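Local atomic coordinates of techylectin-5A (Tachypleus tridentatus, PDB entry 1JC9), a protein that agglutinates bacteria and human erythrocytes in the innate immunity of the horseshoe crab by recognising acetyl group-containing substances on their surfaces. Residues Trp109-Lys113 and Glu165-Tyr169; Phe143-Asp147 and Trp242-Lys246. All blocks are in the same frame, centred on the assembly; numbering follows the deposited sequence.

Contact 1. Residues Trp109-Lys113 and Glu165-Tyr169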
loop_
_atom_site.group_PDB
_atom_site.type_symbol
_atom_site.label_atom_id
_atom_site.label_comp_id
_atom_site.label_asym_id
_atom_site.label_seq_id
_atom_site.Cartn_x
_atom_site.Cartn_y
_atom_site.Cartn_z
ATOM N N TRP A 109 8.663 11.516 6.533
ATOM C CA TRP A 109 8.713 10.307 7.350
ATOM C C TRP A 109 7.666 10.232 8.457
ATOM O O TRP A 109 7.006 9.202 8.626
ATOM C CB TRP A 109 10.113 10.168 7.956
ATOM C CG TRP A 109 10.358 8.883 8.692
ATOM C CD1 TRP A 109 10.166 8.647 10.025
ATOM C CD2 TRP A 109 10.871 7.665 8.138
ATOM N NE1 TRP A 109 10.535 7.359 10.336
ATOM C CE2 TRP A 109 10.970 6.735 9.197
ATOM C CE3 TRP A 109 11.260 7.271 6.850
ATOM C CZ2 TRP A 109 11.444 5.432 9.006
ATOM C CZ3 TRP A 109 11.731 5.977 6.662
ATOM C CH2 TRP A 109 11.819 5.074 7.735
ATOM N N LYS A 110 7.513 11.313 9.214
ATOM C CA LYS A 110 6.545 11.324 10.306
ATOM C C LYS A 110 5.124 10.996 9.848
ATOM O O LYS A 110 4.402 10.252 10.515
ATOM C CB LYS A 110 6.545 12.681 11.013
ATOM C CG LYS A 110 5.559 12.742 12.177
ATOM C CD LYS A 110 5.606 14.070 12.912
ATOM C CE LYS A 110 4.633 14.065 14.084
ATOM N NZ LYS A 110 4.678 15.337 14.853
ATOM N N ASN A 111 4.717 11.556 8.715
ATOM C CA ASN A 111 3.376 11.314 8.196
ATOM C C ASN A 111 3.190 9.866 7.756
ATOM O O ASN A 111 2.140 9.265 7.994
ATOM C CB ASN A 111 3.090 12.262 7.031
ATOM C CG ASN A 111 2.951 13.704 7.482
ATOM O OD1 ASN A 111 2.010 14.055 8.196
ATOM N ND2 ASN A 111 3.893 14.545 7.079
ATOM N N TYR A 112 4.209 9.305 7.115
ATOM C CA TYR A 112 4.129 7.923 6.670
ATOM C C TYR A 112 4.191 6.965 7.849
ATOM O O TYR A 112 3.651 5.860 7.796
ATOM C CB TYR A 112 5.241 7.632 5.663
ATOM C CG TYR A 112 4.805 7.913 4.246
ATOM C CD1 TYR A 112 3.992 7.011 3.564
ATOM C CD2 TYR A 112 5.143 9.107 3.611
ATOM C CE1 TYR A 112 3.518 7.287 2.281
ATOM C CE2 TYR A 112 4.671 9.398 2.321
ATOM C CZ TYR A 112 3.857 8.482 1.667
ATOM O OH TYR A 112 3.366 8.759 0.405
ATOM N N LYS A 113 4.845 7.401 8.918
ATOM C CA LYS A 113 4.967 6.597 10.128
ATOM C C LYS A 113 3.618 6.494 10.843
ATOM O O LYS A 113 3.200 5.405 11.252
ATOM C CB LYS A 113 6.006 7.233 11.064
ATOM C CG LYS A 113 5.962 6.738 12.509
ATOM C CD LYS A 113 6.924 7.542 13.372
ATOM C CE LYS A 113 6.766 7.222 14.858
ATOM N NZ LYS A 113 7.180 5.831 15.182
ATOM N N GLU A 165 10.250 0.427 12.829
ATOM C CA GLU A 165 10.959 1.654 12.490
ATOM C C GLU A 165 12.473 1.604 12.645
ATOM O O GLU A 165 13.190 2.191 11.832
ATOM C CB GLU A 165 10.397 2.839 13.289
ATOM C CG GLU A 165 11.031 4.173 12.882
ATOM C CD GLU A 165 10.347 5.378 13.498
ATOM O OE1 GLU A 165 9.636 5.214 14.511
ATOM O OE2 GLU A 165 10.534 6.496 12.970
ATOM N N ASP A 166 12.965 0.914 13.672
ATOM C CA ASP A 166 14.408 0.817 13.885
ATOM C C ASP A 166 15.077 0.192 12.674
ATOM O O ASP A 166 16.216 0.516 12.339
ATOM C CB ASP A 166 14.728 -0.024 15.123
ATOM C CG ASP A 166 14.290 0.643 16.403
ATOM O OD1 ASP A 166 14.501 1.868 16.527
ATOM O OD2 ASP A 166 13.746 -0.053 17.287
ATOM N N TYR A 167 14.359 -0.711 12.020
ATOM C CA TYR A 167 14.881 -1.381 10.842
ATOM C C TYR A 167 14.384 -0.716 9.574
ATOM O O TYR A 167 14.384 -1.322 8.503
ATOM C CB TYR A 167 14.485 -2.854 10.873
ATOM C CG TYR A 167 15.216 -3.601 11.957
ATOM C CD1 TYR A 167 16.535 -4.014 11.772
ATOM C CD2 TYR A 167 14.622 -3.818 13.203
ATOM C CE1 TYR A 167 17.250 -4.622 12.803
ATOM C CE2 TYR A 167 15.331 -4.424 14.241
ATOM C CZ TYR A 167 16.645 -4.821 14.030
ATOM O OH TYR A 167 17.359 -5.405 15.050
ATOM N N LEU A 168 13.950 0.533 9.713
ATOM C CA LEU A 168 13.465 1.332 8.592
ATOM C C LEU A 168 12.335 0.691 7.774
ATOM O O LEU A 168 12.293 0.825 6.551
ATOM C CB LEU A 168 14.645 1.680 7.676
ATOM C CG LEU A 168 15.861 2.297 8.381
ATOM C CD1 LEU A 168 16.975 2.516 7.375
ATOM C CD2 LEU A 168 15.472 3.615 9.040
ATOM N N TYR A 169 11.424 0.001 8.457
ATOM C CA TYR A 169 10.280 -0.644 7.812
ATOM C C TYR A 169 10.666 -1.468 6.580
ATOM O O TYR A 169 9.983 -1.437 5.554
ATOM C CB TYR A 169 9.248 0.419 7.425
ATOM C CG TYR A 169 8.805 1.286 8.588
ATOM C CD1 TYR A 169 8.202 0.725 9.717
ATOM C CD2 TYR A 169 8.971 2.672 8.550
ATOM C CE1 TYR A 169 7.770 1.524 10.779
ATOM C CE2 TYR A 169 8.544 3.478 9.604
ATOM C CZ TYR A 169 7.943 2.900 10.713
ATOM O OH TYR A 169 7.503 3.701 11.744
#
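The carboxylate of Glu165 bridges two side chains of helix 109-114, giving one oxygen to each. Glu165 OE1 receives Lys113 NZ at 2.6 Å in a salt bridge, while the indole N-H of Trp109 is donated to the other oxygen, with Trp109 NE1 2.8 Å from Glu165 OE2. This second bond is nearly straight (169°) and lies close to the indole plane. Both donors stand off the carboxylate plane, Lys113 on the syn side of OE1 and Trp109 on the anti side of OE2. Two separate donors thus restrict rotation of the carboxylate. The Lys113 chain runs extended and bends only at its last torsion (chi4 67°), which turns NZ toward Glu165; Asp128 of helix 127-136 forms a second salt bridge with the same amine. Within the fibrinogen C-terminal domain, the contact ties this short helix to the loop between strands 152-162 and 171-172. Next to these polar groups, Tyr169 CE2 packs 3.5 Å from Trp109 CZ2; the six-membered ring of Trp109 and the phenol ring lie 28° from parallel and are displaced, with little face overlap. Tyr169 OH, hydrogen-bonded to Asp128, lies 3.5 Å from Lys113 CG. Farther out, a methyl of Leu168, CD2, approaches Trp109 CH2 at 4.1 Å.

Contact 2. Residues Phe143-Asp147 and Trp242-Lys246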
loop_
_atom_site.group_PDB
_atom_site.type_symbol
_atom_site.label_atom_id
_atom_site.label_comp_id
_atom_site.label_asym_id
_atom_site.label_seq_id
_atom_site.Cartn_x
_atom_site.Cartn_y
_atom_site.Cartn_z
ATOM N N PHE A 143 -2.828 -6.227 -4.695
ATOM C CA PHE A 143 -2.857 -4.915 -5.333
ATOM C C PHE A 143 -3.993 -4.924 -6.353
ATOM O O PHE A 143 -4.037 -5.790 -7.221
ATOM C CB PHE A 143 -1.556 -4.615 -6.097
ATOM C CG PHE A 143 -0.352 -4.390 -5.218
ATOM C CD1 PHE A 143 0.410 -5.465 -4.763
ATOM C CD2 PHE A 143 0.040 -3.098 -4.875
ATOM C CE1 PHE A 143 1.547 -5.257 -3.983
ATOM C CE2 PHE A 143 1.173 -2.881 -4.095
ATOM C CZ PHE A 143 1.928 -3.961 -3.650
ATOM N N ASP A 144 -4.923 -3.981 -6.237
ATOM C CA ASP A 144 -6.009 -3.878 -7.197
ATOM C C ASP A 144 -5.773 -2.593 -7.978
ATOM O O ASP A 144 -5.758 -1.503 -7.404
ATOM C CB ASP A 144 -7.369 -3.851 -6.493
ATOM C CG ASP A 144 -7.836 -5.239 -6.092
ATOM O OD1 ASP A 144 -7.797 -6.145 -6.948
ATOM O OD2 ASP A 144 -8.242 -5.433 -4.930
ATOM N N LEU A 145 -5.583 -2.732 -9.286
ATOM C CA LEU A 145 -5.300 -1.595 -10.158
ATOM C C LEU A 145 -6.361 -1.409 -11.243
ATOM O O LEU A 145 -6.904 -2.381 -11.773
ATOM C CB LEU A 145 -3.937 -1.804 -10.826
ATOM C CG LEU A 145 -2.852 -2.438 -9.947
ATOM C CD1 LEU A 145 -1.697 -2.904 -10.819
ATOM C CD2 LEU A 145 -2.374 -1.430 -8.903
ATOM N N LYS A 146 -6.637 -0.157 -11.586
ATOM C CA LYS A 146 -7.624 0.156 -12.612
ATOM C C LYS A 146 -7.154 1.354 -13.434
ATOM O O LYS A 146 -6.636 2.323 -12.875
ATOM C CB LYS A 146 -8.973 0.475 -11.954
ATOM C CG LYS A 146 -10.073 0.845 -12.940
ATOM C CD LYS A 146 -11.333 1.338 -12.237
ATOM C CE LYS A 146 -11.972 0.253 -11.389
ATOM N NZ LYS A 146 -13.211 0.745 -10.717
ATOM N N ASP A 147 -7.318 1.294 -14.757
ATOM C CA ASP A 147 -6.909 2.414 -15.600
ATOM C C ASP A 147 -8.110 3.292 -15.950
ATOM O O ASP A 147 -9.217 3.051 -15.464
ATOM C CB ASP A 147 -6.204 1.931 -16.878
ATOM C CG ASP A 147 -7.119 1.160 -17.812
ATOM O OD1 ASP A 147 -8.350 1.371 -17.780
ATOM O OD2 ASP A 147 -6.595 0.348 -18.601
ATOM N N TRP A 242 2.880 1.351 -12.468
ATOM C CA TRP A 242 2.979 -0.092 -12.302
ATOM C C TRP A 242 3.551 -0.487 -13.656
ATOM O O TRP A 242 2.830 -0.793 -14.606
ATOM C CB TRP A 242 1.620 -0.745 -12.052
ATOM C CG TRP A 242 1.763 -2.194 -11.664
ATOM C CD1 TRP A 242 1.819 -3.270 -12.507
ATOM C CD2 TRP A 242 1.933 -2.718 -10.338
ATOM N NE1 TRP A 242 2.012 -4.428 -11.790
ATOM C CE2 TRP A 242 2.086 -4.117 -10.456
ATOM C CE3 TRP A 242 1.972 -2.138 -9.062
ATOM C CZ2 TRP A 242 2.277 -4.951 -9.342
ATOM C CZ3 TRP A 242 2.162 -2.965 -7.955
ATOM C CH2 TRP A 242 2.312 -4.359 -8.104
ATOM N N ARG A 243 4.872 -0.429 -13.728
ATOM C CA ARG A 243 5.621 -0.701 -14.945
ATOM C C ARG A 243 5.189 -1.864 -15.829
ATOM O O ARG A 243 5.007 -1.688 -17.035
ATOM C CB ARG A 243 7.101 -0.867 -14.607
ATOM C CG ARG A 243 7.981 -1.034 -15.834
ATOM C CD ARG A 243 9.402 -1.357 -15.445
ATOM N NE ARG A 243 10.250 -1.540 -16.614
ATOM C CZ ARG A 243 11.568 -1.710 -16.562
ATOM N NH1 ARG A 243 12.195 -1.720 -15.389
ATOM N NH2 ARG A 243 12.259 -1.868 -17.684
ATOM N N ALA A 244 5.035 -3.045 -15.242
ATOM C CA ALA A 244 4.677 -4.225 -16.018
ATOM C C ALA A 244 3.363 -4.121 -16.781
ATOM O O ALA A 244 3.147 -4.856 -17.740
ATOM C CB ALA A 244 4.663 -5.457 -15.116
ATOM N N TRP A 245 2.483 -3.217 -16.372
ATOM C CA TRP A 245 1.211 -3.082 -17.065
ATOM C C TRP A 245 1.128 -1.854 -17.971
ATOM O O TRP A 245 0.862 -1.984 -19.165
ATOM C CB TRP A 245 0.052 -3.067 -16.056
ATOM C CG TRP A 245 -1.314 -2.991 -16.696
ATOM C CD1 TRP A 245 -1.662 -3.432 -17.946
ATOM C CD2 TRP A 245 -2.514 -2.465 -16.111
ATOM N NE1 TRP A 245 -2.999 -3.211 -18.172
ATOM C CE2 TRP A 245 -3.548 -2.620 -17.065
ATOM C CE3 TRP A 245 -2.818 -1.881 -14.873
ATOM C CZ2 TRP A 245 -4.866 -2.209 -16.821
ATOM C CZ3 TRP A 245 -4.131 -1.473 -14.628
ATOM C CH2 TRP A 245 -5.137 -1.640 -15.600
ATOM N N LYS A 246 1.370 -0.669 -17.418
ATOM C CA LYS A 246 1.263 0.558 -18.206
ATOM C C LYS A 246 2.553 1.340 -18.472
ATOM O O LYS A 246 2.501 2.445 -19.013
ATOM C CB LYS A 246 0.247 1.494 -17.549
ATOM C CG LYS A 246 -1.163 0.932 -17.456
ATOM C CD LYS A 246 -1.800 0.832 -18.831
ATOM C CE LYS A 246 -3.284 0.510 -18.737
ATOM N NZ LYS A 246 -3.928 0.485 -20.082
#
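Trp242, Leu145 and Trp245 bury the most surface where helix 243-246 packs against the end of strand 139-146, part of the antiparallel sheet of the fibrinogen C-terminal domain. Leu145 projects from the strand and touches both indoles, each with a different part of its side chain. Its CD1 methyl sits over one face of Trp242, 3.7 Å from the centroid of the five-membered ring and only 14° off the ring normal, a clear CH-pi contact. The CB of Leu145 instead meets the six-membered ring of Trp245, at 3.8 Å from CZ3.

Trp242 occupies the N-cap position of the helix, and its carbonyl oxygen accepts the backbone N-H groups of both Trp245 and Lys246. With CG anti to the backbone nitrogen (chi1 -171°), its indole extends along the strand as far as Phe143. There the edge carrying CZ3 and CH2 points at the face of the phenyl ring in an edge-to-face pair, with planes 51° apart and Trp242 CZ3 3.7 Å from Phe143 CD2. The buried indole nitrogen is satisfied by the carbonyl of Gly181. The next residue, Arg243, belongs to the N-acetylglucosamine pocket and touches the sugar, so the first residue of helix 243-246 reaches the ligand, while Trp242 before it and Trp245 within it face the strand.

Trp245 reaches on to the end of the strand, where its CZ2 lies 3.6 Å from Asp147 OD2. Lys246 CE packs over one face of the same indole, bringing the ammonium group to the carboxylate. Asp147 OD1 is bonded to the backbone N of Asp151, while Asp147 OD2 takes the salt bridge from Lys246 NZ at 3.1 Å, met on the anti side and tilted out of the carboxylate plane.

How the contacts relate
Contacts 1 and 2 lie on opposite sides of the centre of the domain, their own centres about 26 Å apart, and share no helix or strand. Both are partly buried and set a short helix beside another element, a loop for 109-113 and a sheet strand for 143-147. In contact 1 a carboxylate gripped by two donors leads and the aromatic overlap is slight; in contact 2 aliphatic and aromatic packing on the sheet dominates, with one salt bridge beyond the strand end. Each neighbours a different site: Leu168 is about 11 Å, side chain to ion, from the bound calcium, whereas contact 2 includes Arg243 of the sugar pocket.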